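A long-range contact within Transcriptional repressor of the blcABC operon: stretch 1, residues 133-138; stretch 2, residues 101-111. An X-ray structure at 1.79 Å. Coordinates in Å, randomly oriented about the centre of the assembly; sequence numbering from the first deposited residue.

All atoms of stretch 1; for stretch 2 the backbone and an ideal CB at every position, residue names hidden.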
# COMPACT_ATOMS: atom_id res chain seq x y z
N TYR B 133 -23.56 0.66 12.90
CA TYR B 133 -24.20 0.61 11.59
C TYR B 133 -23.77 1.78 10.74
O TYR B 133 -23.99 2.93 11.11
CB TYR B 133 -25.74 0.49 11.72
CG TYR B 133 -26.05 -0.86 12.28
CD1 TYR B 133 -25.98 -1.08 13.64
CD2 TYR B 133 -26.26 -1.95 11.44
CE1 TYR B 133 -26.16 -2.35 14.17
CE2 TYR B 133 -26.44 -3.22 11.95
CZ TYR B 133 -26.39 -3.41 13.32
OH TYR B 133 -26.57 -4.66 13.85
N ILE B 134 -23.11 1.51 9.61
CA ILE B 134 -22.67 2.58 8.74
C ILE B 134 -23.40 2.62 7.40
O ILE B 134 -23.28 3.59 6.65
CB ILE B 134 -21.15 2.56 8.50
CG1 ILE B 134 -20.71 1.25 7.84
CG2 ILE B 134 -20.42 2.75 9.82
CD1 ILE B 134 -19.27 1.28 7.31
N GLY B 135 -24.13 1.56 7.10
CA GLY B 135 -24.94 1.51 5.89
C GLY B 135 -26.15 0.63 6.08
O GLY B 135 -26.11 -0.30 6.88
N CYS B 136 -27.23 0.94 5.38
CA CYS B 136 -28.44 0.14 5.50
C CYS B 136 -29.31 0.31 4.26
O CYS B 136 -29.68 1.43 3.90
CB CYS B 136 -29.24 0.53 6.75
SG CYS B 136 -30.78 -0.44 6.99
N ARG B 137 -29.64 -0.81 3.61
CA ARG B 137 -30.59 -0.78 2.50
C ARG B 137 -31.87 -1.50 2.91
O ARG B 137 -31.87 -2.71 3.13
CB ARG B 137 -29.99 -1.38 1.21
CG ARG B 137 -30.89 -1.17 -0.02
CD ARG B 137 -30.45 -1.95 -1.25
NE ARG B 137 -30.86 -3.36 -1.30
CZ ARG B 137 -31.82 -3.92 -0.57
NH1 ARG B 137 -32.53 -3.21 0.29
NH2 ARG B 137 -32.07 -5.21 -0.71
N ASN B 138 -32.95 -0.74 3.07
CA ASN B 138 -34.21 -1.27 3.60
C ASN B 138 -34.97 -2.13 2.61
O ASN B 138 -34.74 -2.06 1.41
CB ASN B 138 -35.10 -0.14 4.10
CG ASN B 138 -34.60 0.45 5.39
OD1 ASN B 138 -34.17 1.60 5.44
ND2 ASN B 138 -34.61 -0.35 6.45
N UNK B 101 -14.49 4.74 -0.36
CA UNK B 101 -15.70 5.02 0.41
C UNK B 101 -16.52 3.74 0.44
O UNK B 101 -17.23 3.43 -0.51
CB UNK B 101 -16.50 6.18 -0.19
N UNK B 102 -16.40 2.99 1.53
CA UNK B 102 -17.02 1.67 1.60
C UNK B 102 -18.56 1.73 1.51
O UNK B 102 -19.19 0.86 0.91
CB UNK B 102 -16.60 0.98 2.90
N UNK B 103 -19.17 2.76 2.09
CA UNK B 103 -20.61 2.83 2.09
C UNK B 103 -21.15 3.02 0.67
O UNK B 103 -22.13 2.37 0.29
CB UNK B 103 -21.08 3.97 3.00
N UNK B 104 -20.55 3.91 -0.12
CA UNK B 104 -21.04 4.09 -1.48
C UNK B 104 -20.74 2.85 -2.35
O UNK B 104 -21.53 2.48 -3.20
CB UNK B 104 -20.41 5.34 -2.10
N UNK B 105 -19.60 2.21 -2.11
CA UNK B 105 -19.26 0.96 -2.80
C UNK B 105 -20.30 -0.12 -2.51
O UNK B 105 -20.79 -0.80 -3.41
CB UNK B 105 -17.87 0.48 -2.38
N UNK B 106 -20.63 -0.26 -1.23
CA UNK B 106 -21.69 -1.16 -0.76
C UNK B 106 -23.03 -0.86 -1.46
O UNK B 106 -23.63 -1.75 -2.04
CB UNK B 106 -21.85 -1.04 0.76
N UNK B 107 -23.46 0.40 -1.44
CA UNK B 107 -24.76 0.76 -2.03
C UNK B 107 -24.84 0.34 -3.48
O UNK B 107 -25.83 -0.26 -3.92
CB UNK B 107 -25.01 2.27 -1.92
N UNK B 108 -23.80 0.68 -4.24
CA UNK B 108 -23.74 0.37 -5.67
C UNK B 108 -23.70 -1.13 -5.97
O UNK B 108 -24.28 -1.61 -6.95
CB UNK B 108 -22.51 1.04 -6.29
N UNK B 109 -23.00 -1.86 -5.11
CA UNK B 109 -22.94 -3.30 -5.24
C UNK B 109 -24.34 -3.90 -5.10
O UNK B 109 -24.71 -4.81 -5.83
CB UNK B 109 -21.99 -3.89 -4.20
N UNK B 110 -25.12 -3.38 -4.15
CA UNK B 110 -26.48 -3.90 -3.96
C UNK B 110 -27.39 -3.58 -5.14
O UNK B 110 -28.30 -4.35 -5.46
CB UNK B 110 -27.09 -3.33 -2.68
N UNK B 111 -27.14 -2.44 -5.77
CA UNK B 111 -27.96 -2.01 -6.90
C UNK B 111 -27.96 -2.99 -8.08
O UNK B 111 -28.77 -2.86 -8.99
CB UNK B 111 -27.47 -0.64 -7.38

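Position 101 lies just before a helix that runs nearly parallel to the strand of stretch 1, their axes 18° apart, and its CB has nothing of the strand near it. Its phi/psi of -133/98 is not helical, as expected of an N-cap, where Asp, Asn, Ser or Thr can satisfy a free backbone NH. The residue is D101: D101 OD1 accepts from the backbone N of position 104 at 3.3 Å, a capping bond.

At 102 the CA-to-CB bond points sideways, and the ideal CB lies 5.2 Å from I134 CD1. An apolar side chain of middle size could close that gap. I102 does so, its CG2 reaching 3.9 Å from I134 CD1.

Position 103 points toward the strand where the backbones come close, its CA 5.9 Å from the CA of G135. The ideal CB is already 4.3 Å from I134 O, so a short apolar side chain such as Val or Ala fits. V103 is deposited; its CG2 packs 3.4 Å from I134 O and 4.0 Å from I134 CD1, so that I134 CD1 touches two successive residues of the helix.

Positions 104 and 105 turn out of reach, and stretch 1 sets no demand on them. S104 OG and T105 OG1 both donate to D101 O, at 3.1 and 3.0 Å, bonds that belong to the first turn of the helix.

Position 106 points toward the strand, but nothing there lies within 5.5 Å of its ideal CB. The space calls for a long or broad side chain, Phe, Leu or Met, and G135, lacking a side chain, leaves room for one. F106 fills it: CE2 comes 4.2 Å from G135 C and 4.1 Å from C136 N. An ideal CB on G135 would sit only 3.3 Å from F106 CE2, a tight fit.

At 107 the CB points sideways, and a polar side chain could turn its end toward the backbone NH of C136. N107 does this through a water, which donates to N107 OD1 at 3.2 Å and accepts from C136 N at 3.0 Å.

Positions 108 and 109, again out of reach, are D108 and H109, whose side chains bond elsewhere in the structure.

Position 110 points toward the strand, its ideal CB 3.9 Å from R137 CD. The aliphatic part of the arginine invites a branched apolar partner or a Met. L110 lays CD1 3.7 Å from R137 CD.

Position 111 points sideways with nothing near; many residues would serve, and A111 is deposited.

Stretch 2 101-111: DIVSTFNDHLA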
# COMPACT_ATOMS: atom_id res chain seq x y z
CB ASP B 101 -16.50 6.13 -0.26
CG ASP B 101 -17.70 6.59 0.56
OD1 ASP B 101 -18.27 5.78 1.32
OD2 ASP B 101 -18.07 7.78 0.45
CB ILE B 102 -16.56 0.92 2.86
CG1 ILE B 102 -17.07 -0.51 2.86
CG2 ILE B 102 -16.98 1.65 4.13
CD1 ILE B 102 -16.65 -1.28 4.08
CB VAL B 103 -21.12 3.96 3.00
CG1 VAL B 103 -22.63 4.14 2.86
CG2 VAL B 103 -20.73 3.66 4.44
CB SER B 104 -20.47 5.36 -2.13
OG SER B 104 -19.06 5.31 -2.20
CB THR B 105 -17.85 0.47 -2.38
OG1 THR B 105 -16.88 1.46 -2.74
CG2 THR B 105 -17.51 -0.86 -3.04
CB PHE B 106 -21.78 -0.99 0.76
CG PHE B 106 -23.05 -1.51 1.40
CD1 PHE B 106 -23.21 -2.86 1.68
CD2 PHE B 106 -24.05 -0.63 1.79
CE1 PHE B 106 -24.36 -3.34 2.32
CE2 PHE B 106 -25.20 -1.09 2.42
CZ PHE B 106 -25.36 -2.45 2.68
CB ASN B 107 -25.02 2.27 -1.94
CG ASN B 107 -25.29 2.75 -0.53
OD1 ASN B 107 -25.74 2.00 0.32
ND2 ASN B 107 -25.03 4.03 -0.28
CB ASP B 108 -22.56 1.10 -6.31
CG ASP B 108 -22.74 2.61 -6.32
OD1 ASP B 108 -23.87 3.08 -6.04
OD2 ASP B 108 -21.77 3.34 -6.62
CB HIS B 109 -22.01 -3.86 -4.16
CG HIS B 109 -21.59 -5.27 -4.40
ND1 HIS B 109 -20.79 -5.65 -5.45
CD2 HIS B 109 -21.83 -6.41 -3.69
CE1 HIS B 109 -20.57 -6.95 -5.40
NE2 HIS B 109 -21.18 -7.43 -4.33
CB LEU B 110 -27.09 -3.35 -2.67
CG LEU B 110 -26.46 -3.88 -1.38
CD1 LEU B 110 -27.24 -3.35 -0.19
CD2 LEU B 110 -26.47 -5.39 -1.41
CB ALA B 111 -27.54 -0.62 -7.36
O HOH W 1 -26.67 2.95 3.19
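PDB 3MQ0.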